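Local structure of lipase, class 3 (Penicillium roqueforti FM164, 6L7N) at residues A22-D27 with C38-C43; V16-A21 with A77-F82; A260-W263 with T268-G271; A172-R177 with K262-K267. The protein probably hydrolyses the ester bonds of lipids such as triacylglycerols, as a fungal class 3 lipase of the alpha/beta-hydrolase superfamily. All coordinates share one frame; numbering follows the deposited sequence.

How the interactions relate
The four contacts join the N-terminal region, the central sheet and the C-terminal stretch of an alpha/beta-hydrolase core. Interaction 2 opens first along the chain and packs helix 6-22 on strand 77-83 of the mixed sheet. Interaction 1 lies within its span, about 11 Å away between centres, and ties 22-27 to the disulfide loop 38-43. Interactions 3 and 4 share K262 and W263, and their centres are about 7 Å apart. Interaction 4 joins the end of strand 169-173 to the C-terminal stretch, and interaction 3 folds that stretch back on itself. N42 probably bonds K267, and V16 packs on Y264 and M266. The N-terminal region is thereby linked to the segment carrying H261, the likely catalytic histidine.

Interaction 1. Residues A22-D27 with C38-C43; sequences AYYADD and CSKGNC
Y24 OH is gripped by two groups of the 38-43 loop. Y24 OH donates a short bond to N42 OD1 (2.5 Å) and accepts one from K40 N (3.1 Å, bent to 141° at the hydrogen). Both partners lie at the edge of the ring, near its plane. N42 CG sits between the backbone N and the carbonyl carbon (chi1 57°), which brings its amide, turned 63° from the ring, to the phenol. The hydroxyl approaches tilted from the carbonyl plane. C38 covers one ring face, with CA 3.8 Å from the centroid of the Y24 ring in a CH-pi contact. C38 SG reaches the same ring obliquely, a sulfur-aromatic contact at 4.4 Å from the centroid. That sulfur is bonded to C43, and the disulfide closes this loop. A type I turn from C38 to G41 brings the K40 N-H round to the phenol. S39 stays nearer the surface and is weakly joined to D26 through a water. Y24 is the N-cap residue of helix 25-28, and C43 is that of helix 44-49. C38, N42 and D27 also touch helix 6-22, while Y23 touches R83 of strand 77-83 and its hydroxyl bonds H146.

Interaction 2. Residues V16-A21 with A77-F82; sequences VQYAAA and AVVLSF
V79 has CG1 anti to its backbone N (chi1 178°), which sets this methyl over the ring of Y18 while CG2 sits nearer the phenol end. S81, two residues on, takes the same rotation for OG (chi1 169°), which aims its hydroxyl at the helix backbone. V79 CG1 is 3.8 Å from Y18 CG and 4.0 Å from the centroid of the Y18 ring. It is offset toward the rim of that face, a CH-pi contact. V79 CG2 extends the cover, at 4.0 Å from Y18 CZ. The two side chains cross at about a right angle. S81 OG donates to Y18 O at 3.2 Å, coming from above the carbonyl plane and not along a lone pair. The helix and strand axes approach to 7.7 Å and cross at -54°. This is the helix-on-sheet packing of an alpha/beta-hydrolase fold: strand 77-83 runs between 66-72 and 140-146, and alternate residues face the helix. V79 and S81 point to helix 6-22, while F82 and L80 reach helix 148-161. Y18 OH is hydrogen-bonded to D72 on strand 66-72. A leucine at Y18 would probably leave the D72 carboxylate without this hydroxyl and V79 without a ring face to lie on. V144 of strand 140-146 touches both Y18 and V79. A19 CA comes within 4.2 Å of S81 OG, and A22 also touches S81.

Interaction 3. Residues A260-W263 with T268-G271; sequences AHKW and TDAG
K262 lays its side chain against the carboxylate of D269, and its carbonyl takes the backbone N-H of T268. These three residues make up nearly all of the contact. The K262 chain is bent at chi2 (-134°), which turns its outer carbons across the acid. K262 CD is the part that comes nearest, 2.9 Å from D269 OD2 and 3.1 Å from D269 OD1. This approach is unusually close for a carbon and an oxygen, and its detail is doubtful. The ammonium lies a little farther off. K262 NZ is 3.3 Å from D269 OD2, a salt bridge whose hydrogen bond is weak. D269 has a second partner, since its OD1 forms a salt bridge with K272. K262 and K272 both pair with this acid, which would probably favour its charged form. The T268 bond is more regular. T268 N donates to K262 O at 3.1 Å, with T268 N nearly in line with the C=O and 157° at the hydrogen. T268 CG2 also packs on this carbonyl, 3.6 Å from K262 O. The bond closes the loop of residues 263-267. K262 follows H261 directly, so the loop is fastened close to that residue. H261 NE2 is hydrogen-bonded to S147 OG, and H261 ND1 to D201 OD2. H146 stacks on the H261 ring. This arrangement is consistent with a Ser-His-Asp catalytic triad, with S147 on what looks like a GxSxG nucleophile elbow, as in other class 3 lipases.

Interaction 4. Residues A172-R177 with K262-K267; sequences AYASPR and KWYFMK
Y264 lays one ring face over the methyl of A174. The A174 CB is 3.7 Å from the centroid of the Y264 ring, a CH-pi contact shifted toward the rim at the phenol end. Its closest point is Y264 CZ, only 3.2 Å from A174 CB, so the packing is tight. A174 has a positive phi (64°), and its CB points toward the tyrosine just after the strand ends. Y264 CD2 also lies 4.2 Å from Y173 CB. The next residue, F265, meets Y173 edge to edge, with 3.8 Å between F265 CE2 and Y173 CE2, and these two side chains cross at about a right angle. The link across the segments is wholly apolar; the polar ends of the tyrosines have other partners. Y264 OH is bonded to D201, the likely triad acid, and Y173 OH to F12 O. A phenylalanine here in place of Y264 would probably leave the D201 carboxylate without one of its bonds and freer to shift beside H261. A174 also touches H261, so the methyl touches both residues. Strand 169-173 runs between 140-146 and 193-198 in the central sheet, and the Y173 ring stacks on F196. From there Y173 reaches W15 and V16 of helix 6-22, where F265 meets D13 and M266 meets Q17.

Interaction 1. Residues A22-D27 with C38-C43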
loop_
_atom_site.group_PDB
_atom_site.type_symbol
_atom_site.label_atom_id
_atom_site.label_comp_id
_atom_site.label_asym_id
_atom_site.label_seq_id
_atom_site.Cartn_x
_atom_site.Cartn_y
_atom_site.Cartn_z
ATOM N N ALA A 22 -7.101 -7.038 3.741
ATOM C CA ALA A 22 -6.105 -7.881 3.088
ATOM C C ALA A 22 -5.400 -8.831 4.050
ATOM O O ALA A 22 -4.849 -9.844 3.611
ATOM C CB ALA A 22 -5.033 -7.029 2.394
ATOM N N TYR A 23 -5.379 -8.526 5.341
ATOM C CA TYR A 23 -4.697 -9.415 6.270
ATOM C C TYR A 23 -5.507 -10.651 6.628
ATOM O O TYR A 23 -4.943 -11.583 7.202
ATOM C CB TYR A 23 -4.336 -8.667 7.549
ATOM C CG TYR A 23 -3.091 -7.818 7.393
ATOM C CD1 TYR A 23 -1.832 -8.352 7.622
ATOM C CD2 TYR A 23 -3.178 -6.489 7.003
ATOM C CE1 TYR A 23 -0.683 -7.567 7.479
ATOM C CE2 TYR A 23 -2.038 -5.699 6.853
ATOM C CZ TYR A 23 -0.798 -6.248 7.091
ATOM O OH TYR A 23 0.331 -5.464 6.947
ATOM N N TYR A 24 -6.796 -10.691 6.291
ATOM C CA TYR A 24 -7.682 -11.775 6.714
ATOM C C TYR A 24 -7.676 -12.897 5.686
ATOM O O TYR A 24 -8.143 -12.703 4.555
ATOM C CB TYR A 24 -9.114 -11.272 6.896
ATOM C CG TYR A 24 -9.332 -10.418 8.109
ATOM C CD1 TYR A 24 -9.041 -9.070 8.076
ATOM C CD2 TYR A 24 -9.843 -10.958 9.284
ATOM C CE1 TYR A 24 -9.239 -8.274 9.166
ATOM C CE2 TYR A 24 -10.050 -10.162 10.395
ATOM C CZ TYR A 24 -9.750 -8.818 10.328
ATOM O OH TYR A 24 -9.933 -8.004 11.418
ATOM N N ALA A 25 -7.199 -14.081 6.093
ATOM C CA ALA A 25 -7.272 -15.250 5.219
ATOM C C ALA A 25 -8.687 -15.504 4.734
ATOM O O ALA A 25 -8.884 -15.973 3.607
ATOM C CB ALA A 25 -6.751 -16.495 5.933
ATOM N N ASP A 26 -9.682 -15.210 5.575
ATOM C CA ASP A 26 -11.076 -15.348 5.158
ATOM C C ASP A 26 -11.391 -14.498 3.936
ATOM O O ASP A 26 -12.292 -14.835 3.166
ATOM C CB ASP A 26 -12.003 -14.945 6.292
ATOM C CG ASP A 26 -11.498 -15.399 7.626
ATOM O OD1 ASP A 26 -11.016 -16.553 7.707
ATOM O OD2 ASP A 26 -11.563 -14.609 8.604
ATOM N N ASP A 27 -10.694 -13.384 3.758
ATOM C CA ASP A 27 -11.018 -12.523 2.627
ATOM C C ASP A 27 -10.226 -12.897 1.379
ATOM O O ASP A 27 -10.785 -12.909 0.278
ATOM C CB ASP A 27 -10.770 -11.053 2.981
ATOM C CG ASP A 27 -11.814 -10.492 3.940
ATOM O OD1 ASP A 27 -13.029 -10.736 3.743
ATOM O OD2 ASP A 27 -11.409 -9.817 4.900
ATOM N N CYS A 38 -14.192 -8.180 8.196
ATOM C CA CYS A 38 -13.067 -8.141 9.126
ATOM C C CYS A 38 -13.582 -8.584 10.482
ATOM O O CYS A 38 -14.247 -7.810 11.173
ATOM C CB CYS A 38 -12.473 -6.749 9.206
ATOM S SG CYS A 38 -11.808 -6.248 7.648
ATOM N N SER A 39 -13.254 -9.815 10.873
ATOM C CA SER A 39 -13.827 -10.352 12.101
ATOM C C SER A 39 -13.397 -9.542 13.318
ATOM O O SER A 39 -14.159 -9.427 14.278
ATOM C CB SER A 39 -13.455 -11.828 12.260
ATOM O OG SER A 39 -12.062 -12.022 12.304
ATOM N N LYS A 40 -12.221 -8.921 13.280
ATOM C CA LYS A 40 -11.769 -8.121 14.413
ATOM C C LYS A 40 -12.304 -6.694 14.393
ATOM O O LYS A 40 -11.873 -5.874 15.209
ATOM C CB LYS A 40 -10.239 -8.105 14.469
ATOM C CG LYS A 40 -9.613 -9.468 14.751
ATOM C CD LYS A 40 -10.412 -10.256 15.769
ATOM C CE LYS A 40 -9.841 -10.109 17.175
ATOM N NZ LYS A 40 -10.560 -10.994 18.153
ATOM N N GLY A 41 -13.218 -6.374 13.483
ATOM C CA GLY A 41 -13.890 -5.093 13.529
ATOM C C GLY A 41 -13.067 -3.909 13.073
ATOM O O GLY A 41 -13.340 -2.782 13.500
ATOM N N ASN A 42 -12.081 -4.117 12.196
ATOM C CA ASN A 42 -11.232 -3.020 11.744
ATOM C C ASN A 42 -11.442 -2.659 10.270
ATOM O O ASN A 42 -10.622 -1.933 9.694
ATOM C CB ASN A 42 -9.755 -3.321 12.034
ATOM C CG ASN A 42 -9.273 -4.607 11.399
ATOM O OD1 ASN A 42 -10.068 -5.496 11.075
ATOM N ND2 ASN A 42 -7.955 -4.719 11.221
ATOM N N CYS A 43 -12.526 -3.124 9.645
ATOM C CA CYS A 43 -12.893 -2.470 8.388
ATOM C C CYS A 43 -14.396 -2.170 8.325
ATOM O O CYS A 43 -15.073 -2.572 7.364
ATOM C CB CYS A 43 -12.438 -3.306 7.181
ATOM S SG CYS A 43 -13.198 -4.939 6.917
HETATM O O HOH W 1 -12.971 -11.673 9.097
#

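Interaction 2. Residues V16-A21 with A77-F82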
loop_
_atom_site.group_PDB
_atom_site.type_symbol
_atom_site.label_atom_id
_atom_site.label_comp_id
_atom_site.label_asym_id
_atom_site.label_seq_id
_atom_site.Cartn_x
_atom_site.Cartn_y
_atom_site.Cartn_z
ATOM N N VAL A 16 -7.589 2.738 4.030
ATOM C CA VAL A 16 -6.774 1.861 4.858
ATOM C C VAL A 16 -7.543 0.609 5.286
ATOM O O VAL A 16 -6.932 -0.421 5.581
ATOM C CB VAL A 16 -6.239 2.634 6.079
ATOM C CG1 VAL A 16 -7.335 2.816 7.140
ATOM C CG2 VAL A 16 -5.036 1.924 6.668
ATOM N N GLN A 17 -8.878 0.658 5.302
ATOM C CA GLN A 17 -9.630 -0.519 5.749
ATOM C C GLN A 17 -9.631 -1.656 4.722
ATOM O O GLN A 17 -9.792 -2.824 5.096
ATOM C CB GLN A 17 -11.056 -0.099 6.122
ATOM C CG GLN A 17 -11.058 0.886 7.290
ATOM C CD GLN A 17 -12.453 1.367 7.651
ATOM O OE1 GLN A 17 -13.398 0.583 7.704
ATOM N NE2 GLN A 17 -12.587 2.664 7.885
ATOM N N TYR A 18 -9.442 -1.359 3.439
ATOM C CA TYR A 18 -9.215 -2.433 2.476
ATOM C C TYR A 18 -7.853 -3.091 2.698
ATOM O O TYR A 18 -7.702 -4.314 2.540
ATOM C CB TYR A 18 -9.313 -1.885 1.061
ATOM C CG TYR A 18 -10.728 -1.629 0.590
ATOM C CD1 TYR A 18 -11.547 -2.675 0.228
ATOM C CD2 TYR A 18 -11.231 -0.336 0.503
ATOM C CE1 TYR A 18 -12.837 -2.448 -0.224
ATOM C CE2 TYR A 18 -12.525 -0.097 0.048
ATOM C CZ TYR A 18 -13.313 -1.168 -0.316
ATOM O OH TYR A 18 -14.610 -0.970 -0.757
ATOM N N ALA A 19 -6.844 -2.292 3.050
ATOM C CA ALA A 19 -5.584 -2.884 3.479
ATOM C C ALA A 19 -5.796 -3.758 4.705
ATOM O O ALA A 19 -5.238 -4.853 4.800
ATOM C CB ALA A 19 -4.554 -1.791 3.763
ATOM N N ALA A 20 -6.621 -3.298 5.642
ATOM C CA ALA A 20 -6.899 -4.096 6.834
ATOM C C ALA A 20 -7.556 -5.421 6.463
ATOM O O ALA A 20 -7.245 -6.466 7.040
ATOM C CB ALA A 20 -7.783 -3.306 7.805
ATOM N N ALA A 21 -8.470 -5.397 5.500
ATOM C CA ALA A 21 -9.107 -6.643 5.086
ATOM C C ALA A 21 -8.102 -7.586 4.435
ATOM O O ALA A 21 -8.216 -8.807 4.582
ATOM C CB ALA A 21 -10.263 -6.342 4.135
ATOM N N ALA A 77 -15.692 2.012 -7.246
ATOM C CA ALA A 77 -14.276 1.693 -7.366
ATOM C C ALA A 77 -14.056 0.193 -7.449
ATOM O O ALA A 77 -14.715 -0.583 -6.754
ATOM C CB ALA A 77 -13.472 2.261 -6.189
ATOM N N VAL A 78 -13.127 -0.202 -8.321
ATOM C CA VAL A 78 -12.501 -1.512 -8.279
ATOM C C VAL A 78 -11.265 -1.377 -7.411
ATOM O O VAL A 78 -10.504 -0.417 -7.569
ATOM C CB VAL A 78 -12.142 -1.996 -9.693
ATOM C CG1 VAL A 78 -11.392 -3.310 -9.644
ATOM C CG2 VAL A 78 -13.424 -2.142 -10.529
ATOM N N VAL A 79 -11.087 -2.306 -6.473
ATOM C CA VAL A 79 -10.057 -2.208 -5.443
ATOM C C VAL A 79 -9.134 -3.406 -5.570
ATOM O O VAL A 79 -9.579 -4.556 -5.485
ATOM C CB VAL A 79 -10.658 -2.134 -4.031
ATOM C CG1 VAL A 79 -9.560 -2.089 -2.970
ATOM C CG2 VAL A 79 -11.601 -0.928 -3.907
ATOM N N LEU A 80 -7.849 -3.134 -5.748
ATOM C CA LEU A 80 -6.810 -4.148 -5.805
ATOM C C LEU A 80 -5.997 -3.987 -4.532
ATOM O O LEU A 80 -5.304 -2.980 -4.374
ATOM C CB LEU A 80 -5.932 -3.952 -7.039
ATOM C CG LEU A 80 -4.681 -4.824 -7.165
ATOM C CD1 LEU A 80 -5.014 -6.307 -6.986
ATOM C CD2 LEU A 80 -4.027 -4.543 -8.528
ATOM N N SER A 81 -6.070 -4.973 -3.640
ATOM C CA SER A 81 -5.454 -4.883 -2.323
ATOM C C SER A 81 -4.383 -5.951 -2.170
ATOM O O SER A 81 -4.630 -7.127 -2.483
ATOM C CB SER A 81 -6.501 -5.040 -1.224
ATOM O OG SER A 81 -5.881 -5.193 0.037
ATOM N N PHE A 82 -3.211 -5.536 -1.668
ATOM C CA PHE A 82 -2.065 -6.417 -1.461
ATOM C C PHE A 82 -1.674 -6.492 0.009
ATOM O O PHE A 82 -1.527 -5.455 0.673
ATOM C CB PHE A 82 -0.830 -5.932 -2.238
ATOM C CG PHE A 82 -0.956 -6.025 -3.720
ATOM C CD1 PHE A 82 -0.714 -7.216 -4.381
ATOM C CD2 PHE A 82 -1.290 -4.906 -4.464
ATOM C CE1 PHE A 82 -0.821 -7.290 -5.761
ATOM C CE2 PHE A 82 -1.390 -4.971 -5.826
ATOM C CZ PHE A 82 -1.160 -6.170 -6.484
#

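Interaction 3. Residues A260-W263 with T268-G271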
loop_
_atom_site.group_PDB
_atom_site.type_symbol
_atom_site.label_atom_id
_atom_site.label_comp_id
_atom_site.label_asym_id
_atom_site.label_seq_id
_atom_site.Cartn_x
_atom_site.Cartn_y
_atom_site.Cartn_z
ATOM N N ALA A 260 4.923 1.573 16.128
ATOM C CA ALA A 260 4.315 2.622 15.320
ATOM C C ALA A 260 3.899 2.119 13.944
ATOM O O ALA A 260 3.124 2.792 13.258
ATOM C CB ALA A 260 5.281 3.802 15.184
ATOM N N HIS A 261 4.402 0.954 13.528
ATOM C CA HIS A 261 4.102 0.410 12.208
ATOM C C HIS A 261 2.674 -0.098 12.113
ATOM O O HIS A 261 2.109 -0.166 11.013
ATOM C CB HIS A 261 5.058 -0.734 11.890
ATOM C CG HIS A 261 4.957 -1.246 10.483
ATOM N ND1 HIS A 261 5.043 -0.426 9.376
ATOM C CD2 HIS A 261 4.786 -2.501 10.004
ATOM C CE1 HIS A 261 4.933 -1.155 8.279
ATOM N NE2 HIS A 261 4.769 -2.415 8.631
ATOM N N LYS A 262 2.080 -0.478 13.233
ATOM C CA LYS A 262 0.788 -1.137 13.117
ATOM C C LYS A 262 -0.382 -0.168 13.163
ATOM O O LYS A 262 -1.501 -0.554 12.804
ATOM C CB LYS A 262 0.662 -2.214 14.202
ATOM C CG LYS A 262 1.842 -3.197 14.126
ATOM C CD LYS A 262 1.359 -4.616 14.211
ATOM C CE LYS A 262 2.363 -5.588 14.804
ATOM N NZ LYS A 262 1.686 -6.863 15.223
ATOM N N TRP A 263 -0.144 1.082 13.541
ATOM C CA TRP A 263 -1.196 2.039 13.865
ATOM C C TRP A 263 -1.261 3.118 12.784
ATOM O O TRP A 263 -0.615 4.163 12.876
ATOM C CB TRP A 263 -0.944 2.622 15.257
ATOM C CG TRP A 263 -1.150 1.581 16.324
ATOM C CD1 TRP A 263 -0.183 0.878 17.003
ATOM C CD2 TRP A 263 -2.410 1.087 16.795
ATOM N NE1 TRP A 263 -0.772 0.001 17.883
ATOM C CE2 TRP A 263 -2.137 0.112 17.776
ATOM C CE3 TRP A 263 -3.743 1.388 16.491
ATOM C CZ2 TRP A 263 -3.151 -0.569 18.454
ATOM C CZ3 TRP A 263 -4.748 0.713 17.169
ATOM C CH2 TRP A 263 -4.446 -0.253 18.137
ATOM N N THR A 268 -4.065 -1.855 11.555
ATOM C CA THR A 268 -4.272 -2.326 10.189
ATOM C C THR A 268 -4.107 -3.839 10.077
ATOM O O THR A 268 -4.809 -4.485 9.294
ATOM C CB THR A 268 -3.317 -1.617 9.223
ATOM O OG1 THR A 268 -2.029 -2.245 9.271
ATOM C CG2 THR A 268 -3.163 -0.155 9.594
ATOM N N ASP A 269 -3.186 -4.428 10.841
ATOM C CA ASP A 269 -2.897 -5.852 10.692
ATOM C C ASP A 269 -3.553 -6.723 11.759
ATOM O O ASP A 269 -3.065 -7.827 12.026
ATOM C CB ASP A 269 -1.388 -6.102 10.671
ATOM C CG ASP A 269 -0.752 -5.950 12.028
ATOM O OD1 ASP A 269 -1.361 -5.306 12.913
ATOM O OD2 ASP A 269 0.374 -6.468 12.205
ATOM N N ALA A 270 -4.648 -6.259 12.364
ATOM C CA ALA A 270 -5.315 -7.038 13.402
ATOM C C ALA A 270 -5.767 -8.407 12.912
ATOM O O ALA A 270 -5.909 -9.324 13.729
ATOM C CB ALA A 270 -6.522 -6.266 13.947
ATOM N N GLY A 271 -6.001 -8.571 11.606
ATOM C CA GLY A 271 -6.499 -9.829 11.076
ATOM C C GLY A 271 -5.467 -10.898 10.786
ATOM O O GLY A 271 -5.834 -11.998 10.368
#

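Interaction 4. Residues A172-R177 with K262-K267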
loop_
_atom_site.group_PDB
_atom_site.type_symbol
_atom_site.label_atom_id
_atom_site.label_comp_id
_atom_site.label_asym_id
_atom_site.label_seq_id
_atom_site.Cartn_x
_atom_site.Cartn_y
_atom_site.Cartn_z
ATOM N N ALA A 172 -0.782 3.795 -0.188
ATOM C CA ALA A 172 0.333 2.974 0.266
ATOM C C ALA A 172 0.613 3.348 1.716
ATOM O O ALA A 172 1.278 4.352 1.986
ATOM C CB ALA A 172 1.555 3.179 -0.630
ATOM N N TYR A 173 0.082 2.566 2.653
ATOM C CA TYR A 173 0.237 2.872 4.067
ATOM C C TYR A 173 1.490 2.187 4.592
ATOM O O TYR A 173 1.650 0.974 4.433
ATOM C CB TYR A 173 -0.997 2.420 4.852
ATOM C CG TYR A 173 -2.263 3.113 4.389
ATOM C CD1 TYR A 173 -2.968 2.650 3.291
ATOM C CD2 TYR A 173 -2.726 4.246 5.044
ATOM C CE1 TYR A 173 -4.136 3.310 2.851
ATOM C CE2 TYR A 173 -3.878 4.903 4.626
ATOM C CZ TYR A 173 -4.576 4.434 3.528
ATOM O OH TYR A 173 -5.730 5.098 3.109
ATOM N N ALA A 174 2.380 2.972 5.206
ATOM C CA ALA A 174 3.572 2.454 5.869
ATOM C C ALA A 174 4.525 1.777 4.889
ATOM O O ALA A 174 5.193 0.799 5.234
ATOM C CB ALA A 174 3.203 1.490 7.000
ATOM N N SER A 175 4.596 2.288 3.670
ATOM C CA SER A 175 5.348 1.616 2.617
ATOM C C SER A 175 6.853 1.803 2.807
ATOM O O SER A 175 7.301 2.902 3.127
ATOM C CB SER A 175 4.962 2.170 1.244
ATOM O OG SER A 175 5.808 1.619 0.239
ATOM N N PRO A 176 7.647 0.758 2.564
ATOM C CA PRO A 176 9.089 0.946 2.351
ATOM C C PRO A 176 9.323 1.782 1.101
ATOM O O PRO A 176 8.419 2.005 0.296
ATOM C CB PRO A 176 9.620 -0.480 2.159
ATOM C CG PRO A 176 8.499 -1.409 2.584
ATOM C CD PRO A 176 7.223 -0.645 2.397
ATOM N N ARG A 177 10.565 2.228 0.913
ATOM C CA ARG A 177 10.967 2.691 -0.407
ATOM C C ARG A 177 11.042 1.497 -1.355
ATOM O O ARG A 177 11.356 0.373 -0.951
ATOM C CB ARG A 177 12.324 3.405 -0.347
ATOM C CG ARG A 177 12.323 4.609 0.584
ATOM C CD ARG A 177 13.650 5.390 0.485
ATOM N NE ARG A 177 13.557 6.657 1.213
ATOM C CZ ARG A 177 13.857 6.818 2.497
ATOM N NH1 ARG A 177 14.280 5.796 3.232
ATOM N NH2 ARG A 177 13.736 8.011 3.053
ATOM N N LYS A 262 2.080 -0.478 13.233
ATOM C CA LYS A 262 0.788 -1.137 13.117
ATOM C C LYS A 262 -0.382 -0.168 13.163
ATOM O O LYS A 262 -1.501 -0.554 12.804
ATOM C CB LYS A 262 0.662 -2.214 14.202
ATOM C CG LYS A 262 1.842 -3.197 14.126
ATOM C CD LYS A 262 1.359 -4.616 14.211
ATOM C CE LYS A 262 2.363 -5.588 14.804
ATOM N NZ LYS A 262 1.686 -6.863 15.223
ATOM N N TRP A 263 -0.144 1.082 13.541
ATOM C CA TRP A 263 -1.196 2.039 13.865
ATOM C C TRP A 263 -1.261 3.118 12.784
ATOM O O TRP A 263 -0.615 4.163 12.876
ATOM C CB TRP A 263 -0.944 2.622 15.257
ATOM C CG TRP A 263 -1.150 1.581 16.324
ATOM C CD1 TRP A 263 -0.183 0.878 17.003
ATOM C CD2 TRP A 263 -2.410 1.087 16.795
ATOM N NE1 TRP A 263 -0.772 0.001 17.883
ATOM C CE2 TRP A 263 -2.137 0.112 17.776
ATOM C CE3 TRP A 263 -3.743 1.388 16.491
ATOM C CZ2 TRP A 263 -3.151 -0.569 18.454
ATOM C CZ3 TRP A 263 -4.748 0.713 17.169
ATOM C CH2 TRP A 263 -4.446 -0.253 18.137
ATOM N N TYR A 264 -2.054 2.852 11.751
ATOM C CA TYR A 264 -2.283 3.782 10.648
ATOM C C TYR A 264 -3.793 3.951 10.566
ATOM O O TYR A 264 -4.449 3.228 9.813
ATOM C CB TYR A 264 -1.684 3.264 9.336
ATOM C CG TYR A 264 -0.176 3.504 9.220
ATOM C CD1 TYR A 264 0.721 2.825 10.035
ATOM C CD2 TYR A 264 0.330 4.408 8.298
ATOM C CE1 TYR A 264 2.086 3.038 9.940
ATOM C CE2 TYR A 264 1.690 4.632 8.192
ATOM C CZ TYR A 264 2.563 3.954 9.018
ATOM O OH TYR A 264 3.919 4.182 8.901
ATOM N N PHE A 265 -4.315 4.892 11.361
ATOM C CA PHE A 265 -5.739 5.160 11.576
ATOM C C PHE A 265 -6.389 4.047 12.394
ATOM O O PHE A 265 -7.039 4.323 13.409
ATOM C CB PHE A 265 -6.473 5.378 10.246
ATOM C CG PHE A 265 -5.899 6.490 9.419
ATOM C CD1 PHE A 265 -6.087 7.807 9.790
ATOM C CD2 PHE A 265 -5.147 6.215 8.289
ATOM C CE1 PHE A 265 -5.555 8.845 9.035
ATOM C CE2 PHE A 265 -4.593 7.237 7.535
ATOM C CZ PHE A 265 -4.800 8.557 7.902
ATOM N N MET A 266 -6.245 2.798 11.963
ATOM C CA MET A 266 -6.703 1.635 12.717
ATOM C C MET A 266 -5.529 0.708 12.987
ATOM O O MET A 266 -4.399 0.953 12.554
ATOM C CB MET A 266 -7.804 0.865 11.975
ATOM C CG MET A 266 -9.082 1.655 11.741
ATOM S SD MET A 266 -8.804 2.982 10.560
ATOM C CE MET A 266 -10.463 3.358 10.025
ATOM N N LYS A 267 -5.809 -0.370 13.721
ATOM C CA LYS A 267 -4.863 -1.472 13.826
ATOM C C LYS A 267 -4.911 -2.239 12.517
ATOM O O LYS A 267 -5.706 -3.174 12.373
ATOM C CB LYS A 267 -5.213 -2.379 15.003
ATOM C CG LYS A 267 -4.057 -3.183 15.523
ATOM C CD LYS A 267 -4.419 -3.792 16.866
ATOM C CE LYS A 267 -4.121 -5.265 16.863
ATOM N NZ LYS A 267 -2.931 -5.546 16.015
#